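Local coordinates for protein transcriptional regulator, LacI family (Lactobacillus brevis, PDB 3JY6) that probably acts as a DNA-binding transcription factor of the LacI family, here represented by its periplasmic-binding-protein-like domain, at residues P87-D92 against A244-R249; L156-S161 against S166-R171. All coordinates share one frame; numbering follows the deposited sequence.

Contact 1 (P87-D92 against A244-R249); sequences PVVSVD and AEIMLR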
loop_
_atom_site.group_PDB
_atom_site.type_symbol
_atom_site.label_atom_id
_atom_site.label_comp_id
_atom_site.label_asym_id
_atom_site.label_seq_id
_atom_site.Cartn_x
_atom_site.Cartn_y
_atom_site.Cartn_z
ATOM N N PRO A 87 17.979 -19.504 -8.253
ATOM C CA PRO A 87 18.293 -18.315 -9.044
ATOM C C PRO A 87 17.801 -17.061 -8.326
ATOM O O PRO A 87 16.824 -17.106 -7.577
ATOM C CB PRO A 87 17.573 -18.567 -10.370
ATOM C CG PRO A 87 16.423 -19.493 -9.980
ATOM C CD PRO A 87 17.094 -20.422 -8.988
ATOM N N VAL A 88 18.486 -15.946 -8.558
ATOM C CA VAL A 88 18.146 -14.681 -7.919
ATOM C C VAL A 88 18.101 -13.545 -8.927
ATOM O O VAL A 88 18.884 -13.520 -9.882
ATOM C CB VAL A 88 19.203 -14.297 -6.847
ATOM C CG1 VAL A 88 18.810 -13.000 -6.145
ATOM C CG2 VAL A 88 19.371 -15.441 -5.823
ATOM N N VAL A 89 17.178 -12.611 -8.718
ATOM C CA VAL A 89 17.081 -11.418 -9.554
ATOM C C VAL A 89 16.844 -10.280 -8.572
ATOM O O VAL A 89 16.019 -10.403 -7.673
ATOM C CB VAL A 89 15.895 -11.458 -10.562
ATOM C CG1 VAL A 89 15.827 -10.142 -11.330
ATOM C CG2 VAL A 89 16.077 -12.572 -11.556
ATOM N N SER A 90 17.574 -9.184 -8.733
ATOM C CA SER A 90 17.417 -8.035 -7.848
ATOM C C SER A 90 16.666 -6.911 -8.577
ATOM O O SER A 90 16.730 -6.789 -9.801
ATOM C CB SER A 90 18.791 -7.546 -7.375
ATOM O OG SER A 90 18.682 -6.862 -6.137
ATOM N N VAL A 91 15.942 -6.104 -7.819
ATOM C CA VAL A 91 15.177 -5.015 -8.408
ATOM C C VAL A 91 15.280 -3.709 -7.634
ATOM O O VAL A 91 15.297 -3.702 -6.398
ATOM C CB VAL A 91 13.670 -5.379 -8.510
ATOM C CG1 VAL A 91 12.906 -4.272 -9.238
ATOM C CG2 VAL A 91 13.506 -6.707 -9.225
ATOM N N ASP A 92 15.366 -2.614 -8.387
ATOM C CA ASP A 92 15.407 -1.257 -7.842
ATOM C C ASP A 92 16.566 -0.985 -6.885
ATOM O O ASP A 92 16.418 -0.205 -5.951
ATOM C CB ASP A 92 14.079 -0.970 -7.122
ATOM C CG ASP A 92 13.898 0.499 -6.791
ATOM O OD1 ASP A 92 13.925 1.324 -7.724
ATOM O OD2 ASP A 92 13.728 0.839 -5.601
ATOM N N ALA A 244 10.254 -10.744 -13.323
ATOM C CA ALA A 244 9.657 -12.080 -13.354
ATOM C C ALA A 244 9.993 -12.762 -14.690
ATOM O O ALA A 244 10.147 -13.982 -14.752
ATOM C CB ALA A 244 8.147 -12.007 -13.174
ATOM N N GLU A 245 10.096 -11.979 -15.758
ATOM C CA GLU A 245 10.444 -12.535 -17.065
ATOM C C GLU A 245 11.867 -13.097 -17.013
ATOM O O GLU A 245 12.159 -14.153 -17.572
ATOM C CB GLU A 245 10.347 -11.463 -18.159
ATOM C CG GLU A 245 8.916 -11.075 -18.538
ATOM C CD GLU A 245 8.233 -12.116 -19.412
ATOM O OE1 GLU A 245 8.817 -13.201 -19.613
ATOM O OE2 GLU A 245 7.103 -11.851 -19.897
ATOM N N ILE A 246 12.748 -12.390 -16.322
ATOM C CA ILE A 246 14.129 -12.831 -16.193
ATOM C C ILE A 246 14.163 -14.117 -15.358
ATOM O O ILE A 246 14.854 -15.074 -15.699
ATOM C CB ILE A 246 14.990 -11.726 -15.512
ATOM C CG1 ILE A 246 15.093 -10.500 -16.433
ATOM C CG2 ILE A 246 16.361 -12.267 -15.192
ATOM C CD1 ILE A 246 15.819 -9.319 -15.813
ATOM N N MET A 247 13.398 -14.138 -14.269
ATOM C CA MET A 247 13.354 -15.309 -13.400
ATOM C C MET A 247 12.927 -16.550 -14.178
ATOM O O MET A 247 13.552 -17.604 -14.074
ATOM C CB MET A 247 12.396 -15.062 -12.227
ATOM C CG MET A 247 12.148 -16.267 -11.274
ATOM S SD MET A 247 13.640 -16.899 -10.485
ATOM C CE MET A 247 13.233 -18.268 -9.957
ATOM N N LEU A 248 11.866 -16.424 -14.963
ATOM C CA LEU A 248 11.389 -17.554 -15.743
ATOM C C LEU A 248 12.474 -18.045 -16.706
ATOM O O LEU A 248 12.526 -19.224 -17.031
ATOM C CB LEU A 248 10.142 -17.162 -16.524
ATOM C CG LEU A 248 8.912 -16.846 -15.668
ATOM C CD1 LEU A 248 7.743 -16.497 -16.580
ATOM C CD2 LEU A 248 8.558 -18.050 -14.805
ATOM N N ARG A 249 13.332 -17.135 -17.160
ATOM C CA ARG A 249 14.412 -17.509 -18.066
ATOM C C ARG A 249 15.451 -18.315 -17.296
ATOM O O ARG A 249 16.031 -19.260 -17.830
ATOM C CB ARG A 249 15.053 -16.265 -18.694
ATOM C CG ARG A 249 14.255 -15.671 -19.844
ATOM C CD ARG A 249 14.811 -14.323 -20.257
ATOM N NE ARG A 249 16.217 -14.394 -20.675
ATOM C CZ ARG A 249 17.010 -13.327 -20.751
ATOM N NH1 ARG A 249 16.531 -12.131 -20.436
ATOM N NH2 ARG A 249 18.270 -13.447 -21.137
#

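Contact 2 (L156-S161 against S166-R171); sequences LEVSES and SEVHQR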
loop_
_atom_site.group_PDB
_atom_site.type_symbol
_atom_site.label_atom_id
_atom_site.label_comp_id
_atom_site.label_asym_id
_atom_site.label_seq_id
_atom_site.Cartn_x
_atom_site.Cartn_y
_atom_site.Cartn_z
ATOM N N LEU A 156 17.201 18.298 2.322
ATOM C CA LEU A 156 16.620 18.022 3.628
ATOM C C LEU A 156 16.484 16.525 3.850
ATOM O O LEU A 156 15.523 15.883 3.399
ATOM C CB LEU A 156 15.252 18.693 3.781
ATOM C CG LEU A 156 14.426 18.281 5.007
ATOM C CD1 LEU A 156 15.283 18.276 6.265
ATOM C CD2 LEU A 156 13.249 19.221 5.166
ATOM N N GLU A 157 17.466 15.980 4.554
ATOM C CA GLU A 157 17.502 14.568 4.875
ATOM C C GLU A 157 16.600 14.272 6.061
ATOM O O GLU A 157 16.588 15.007 7.051
ATOM C CB GLU A 157 18.937 14.156 5.173
ATOM C CG GLU A 157 19.818 14.231 3.945
ATOM C CD GLU A 157 21.259 13.890 4.230
ATOM O OE1 GLU A 157 22.039 14.802 4.582
ATOM O OE2 GLU A 157 21.608 12.697 4.106
ATOM N N VAL A 158 15.828 13.198 5.931
ATOM C CA VAL A 158 14.905 12.753 6.965
ATOM C C VAL A 158 15.392 11.374 7.394
ATOM O O VAL A 158 15.821 10.575 6.559
ATOM C CB VAL A 158 13.468 12.619 6.411
ATOM C CG1 VAL A 158 12.527 12.174 7.508
ATOM C CG2 VAL A 158 13.003 13.946 5.825
ATOM N N SER A 159 15.345 11.097 8.691
ATOM C CA SER A 159 15.779 9.801 9.207
ATOM C C SER A 159 14.546 8.917 9.356
ATOM O O SER A 159 13.726 9.135 10.253
ATOM C CB SER A 159 16.463 9.975 10.567
ATOM O OG SER A 159 17.578 10.848 10.484
ATOM N N GLU A 160 14.407 7.927 8.478
ATOM C CA GLU A 160 13.246 7.044 8.532
ATOM C C GLU A 160 13.079 6.373 9.893
ATOM O O GLU A 160 11.968 6.017 10.281
ATOM C CB GLU A 160 13.323 5.984 7.425
ATOM C CG GLU A 160 13.111 6.537 6.020
ATOM C CD GLU A 160 12.998 5.443 4.970
ATOM O OE1 GLU A 160 12.198 4.497 5.172
ATOM O OE2 GLU A 160 13.698 5.526 3.940
ATOM N N SER A 161 14.186 6.227 10.619
ATOM C CA SER A 161 14.185 5.608 11.950
ATOM C C SER A 161 13.619 6.508 13.038
ATOM O O SER A 161 12.834 6.063 13.875
ATOM C CB SER A 161 15.609 5.213 12.346
ATOM O OG SER A 161 16.459 6.351 12.381
ATOM N N SER A 166 6.279 17.654 12.424
ATOM C CA SER A 166 6.351 19.115 12.365
ATOM C C SER A 166 7.785 19.624 12.294
ATOM O O SER A 166 8.031 20.723 11.811
ATOM C CB SER A 166 5.630 19.745 13.561
ATOM O OG SER A 166 6.329 19.507 14.768
ATOM N N GLU A 167 8.729 18.824 12.777
ATOM C CA GLU A 167 10.131 19.207 12.732
ATOM C C GLU A 167 10.538 19.279 11.255
ATOM O O GLU A 167 11.056 20.299 10.789
ATOM C CB GLU A 167 10.986 18.173 13.478
ATOM C CG GLU A 167 12.426 18.010 12.967
ATOM C CD GLU A 167 13.401 19.018 13.545
ATOM O OE1 GLU A 167 13.120 20.234 13.492
ATOM O OE2 GLU A 167 14.467 18.588 14.043
ATOM N N VAL A 168 10.293 18.194 10.525
ATOM C CA VAL A 168 10.622 18.127 9.100
ATOM C C VAL A 168 9.810 19.164 8.328
ATOM O O VAL A 168 10.335 19.865 7.467
ATOM C CB VAL A 168 10.337 16.715 8.534
ATOM C CG1 VAL A 168 10.496 16.698 7.012
ATOM C CG2 VAL A 168 11.297 15.718 9.168
ATOM N N HIS A 169 8.526 19.255 8.650
ATOM C CA HIS A 169 7.637 20.219 8.018
ATOM C C HIS A 169 8.223 21.633 8.110
ATOM O O HIS A 169 8.459 22.290 7.100
ATOM C CB HIS A 169 6.279 20.194 8.716
ATOM C CG HIS A 169 5.324 21.238 8.225
ATOM N ND1 HIS A 169 4.598 21.095 7.062
ATOM C CD2 HIS A 169 4.968 22.435 8.744
ATOM C CE1 HIS A 169 3.832 22.156 6.889
ATOM N NE2 HIS A 169 4.038 22.984 7.896
ATOM N N GLN A 170 8.455 22.099 9.332
ATOM C CA GLN A 170 8.986 23.440 9.553
ATOM C C GLN A 170 10.262 23.730 8.772
ATOM O O GLN A 170 10.450 24.839 8.265
ATOM C CB GLN A 170 9.213 23.678 11.053
ATOM C CG GLN A 170 7.921 23.779 11.845
ATOM C CD GLN A 170 7.120 25.034 11.516
ATOM O OE1 GLN A 170 5.960 25.170 11.925
ATOM N NE2 GLN A 170 7.739 25.963 10.787
ATOM N N ARG A 171 11.141 22.743 8.662
ATOM C CA ARG A 171 12.379 22.942 7.919
ATOM C C ARG A 171 12.122 23.077 6.410
ATOM O O ARG A 171 12.693 23.943 5.743
ATOM C CB ARG A 171 13.334 21.782 8.188
ATOM C CG ARG A 171 14.602 21.791 7.337
ATOM C CD ARG A 171 15.470 23.032 7.565
ATOM N NE ARG A 171 16.739 22.921 6.842
ATOM C CZ ARG A 171 17.728 23.805 6.915
ATOM N NH1 ARG A 171 17.601 24.881 7.683
ATOM N NH2 ARG A 171 18.847 23.605 6.228
#

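Contact 1 (P87-D92 against A244-R249)
Val89 meets Ile246 and Met247 through a single methyl. Val89 CG2 lies 3.7 Å from Ile246 CG2. The same carbon is 4.1 Å from Met247 N and 4.5 Å from Met247 CB, so it rests where the two helix residues join. Val89 has CG1 anti to the backbone N (chi1 177°). That turn leaves CG2 opposite the carbonyl carbon and gives it to the helix. The Val89 and Ile246 side chains pass at a slant.

The second point of touch is just before the strand begins. The end of Met247 comes to the ring of Pro87, and the two side chains cross at about a right angle. Met247 SD lies 3.8 Å from Pro87 CG and carries the contact. The 3.4 Å approach of Met247 CE to Pro87 CG is tighter than usual and doubtful, because CE is modelled too close to its own SD. Met247 reaches the ring because its chain bends at chi2 (59°). No hydrogen bond joins the two segments, so the contact is apolar packing.

Outside this first shell, Gln250 touches both Pro87 and Val89, and its NE2 is hydrogen-bonded to Val88 O. Ser243 also touches Val89, and Ile246 packs on Pro101 and Val103. The strand is held between its neighbours in the sheet: Val89 pairs by backbone bonds with Leu67 and Leu69, and Ser90 with Pro101 and Val103.

Strand 88-91 is thus an inner strand of the six-stranded parallel sheet, and helix 236-251 lies against one of its faces. The helix comes late in the chain, after the four-stranded sheet of the other subdomain is complete. Such a return of the chain to the first subdomain is characteristic of the two-lobed type I periplasmic-binding-protein fold of LacI regulators.

Contact 2 (L156-S161 against S166-R171)
Val168 holds CG1 anti to its own backbone N (chi1 172°), which sets both of its methyls before Val158. Leu156 is also extended from its backbone N (chi1 170°), and its two methyls reach the CG of Arg171. These groups join strand 152-158 to helix 165-177, the first half of a right-handed beta-alpha-beta crossover in the four-stranded parallel sheet. The chain turns back between them: the strand and helix segments run nearly antiparallel, at 171°, with their axes 9.9 Å apart.

Val158 and Val168 cross at about a right angle. Val158 CG2 is 3.9 Å from Val168 CG1, and Val158 CG1 is 4.1 Å from Val168 CG2. Val168 CG1 also lies 4.2 Å from Leu156 CD2, so one methyl serves two strand residues. Replacing Val168 by an alanine takes away both methyls and would probably open a gap between the helix and the strand, leaving Val158 CG1 and CG2 and Leu156 CD2 without these partners.

Other residues enclose this patch. Tyr163, in the connecting loop, touches both valines. Trp192 packs on Val158, and Phe196 of the same helix 190-196 packs on Val168. On the sheet side, Leu129 of the neighbouring strand touches Leu156 and Val158.

Arg171 is at the more open end of the contact. It takes part through the aliphatic root of its side chain, and no hydrogen bond crosses between the segments. Leu156 and Arg171 run past each other in opposite directions. The methyl CD2 of Leu156 also faces the helix backbone, 3.8 Å from Val168 O. Arg171 CG sits over the forked end of the leucine, 3.6 Å from Leu156 CD2 and 3.7 Å from Leu156 CD1.

Contacts 1 and 2 lie on opposite sides of the chain's centre, with their own centres 35 Å apart. Each packs a helix on a parallel sheet, contact 1 in the six-stranded subdomain and contact 2 in the four-stranded one. Along the chain, contact 2 is nested within the loop that contact 1 closes. The two do not touch; their nearest atoms are about 11 Å apart. These are Asp92 OD2 and Glu160 OE2, in the loops after the two strands. This is consistent with the C-terminal ends of both strands pointing to the cleft between the subdomains, as in type I periplasmic-binding-protein folds. By analogy with LacI-family relatives, this cleft is probably the effector site.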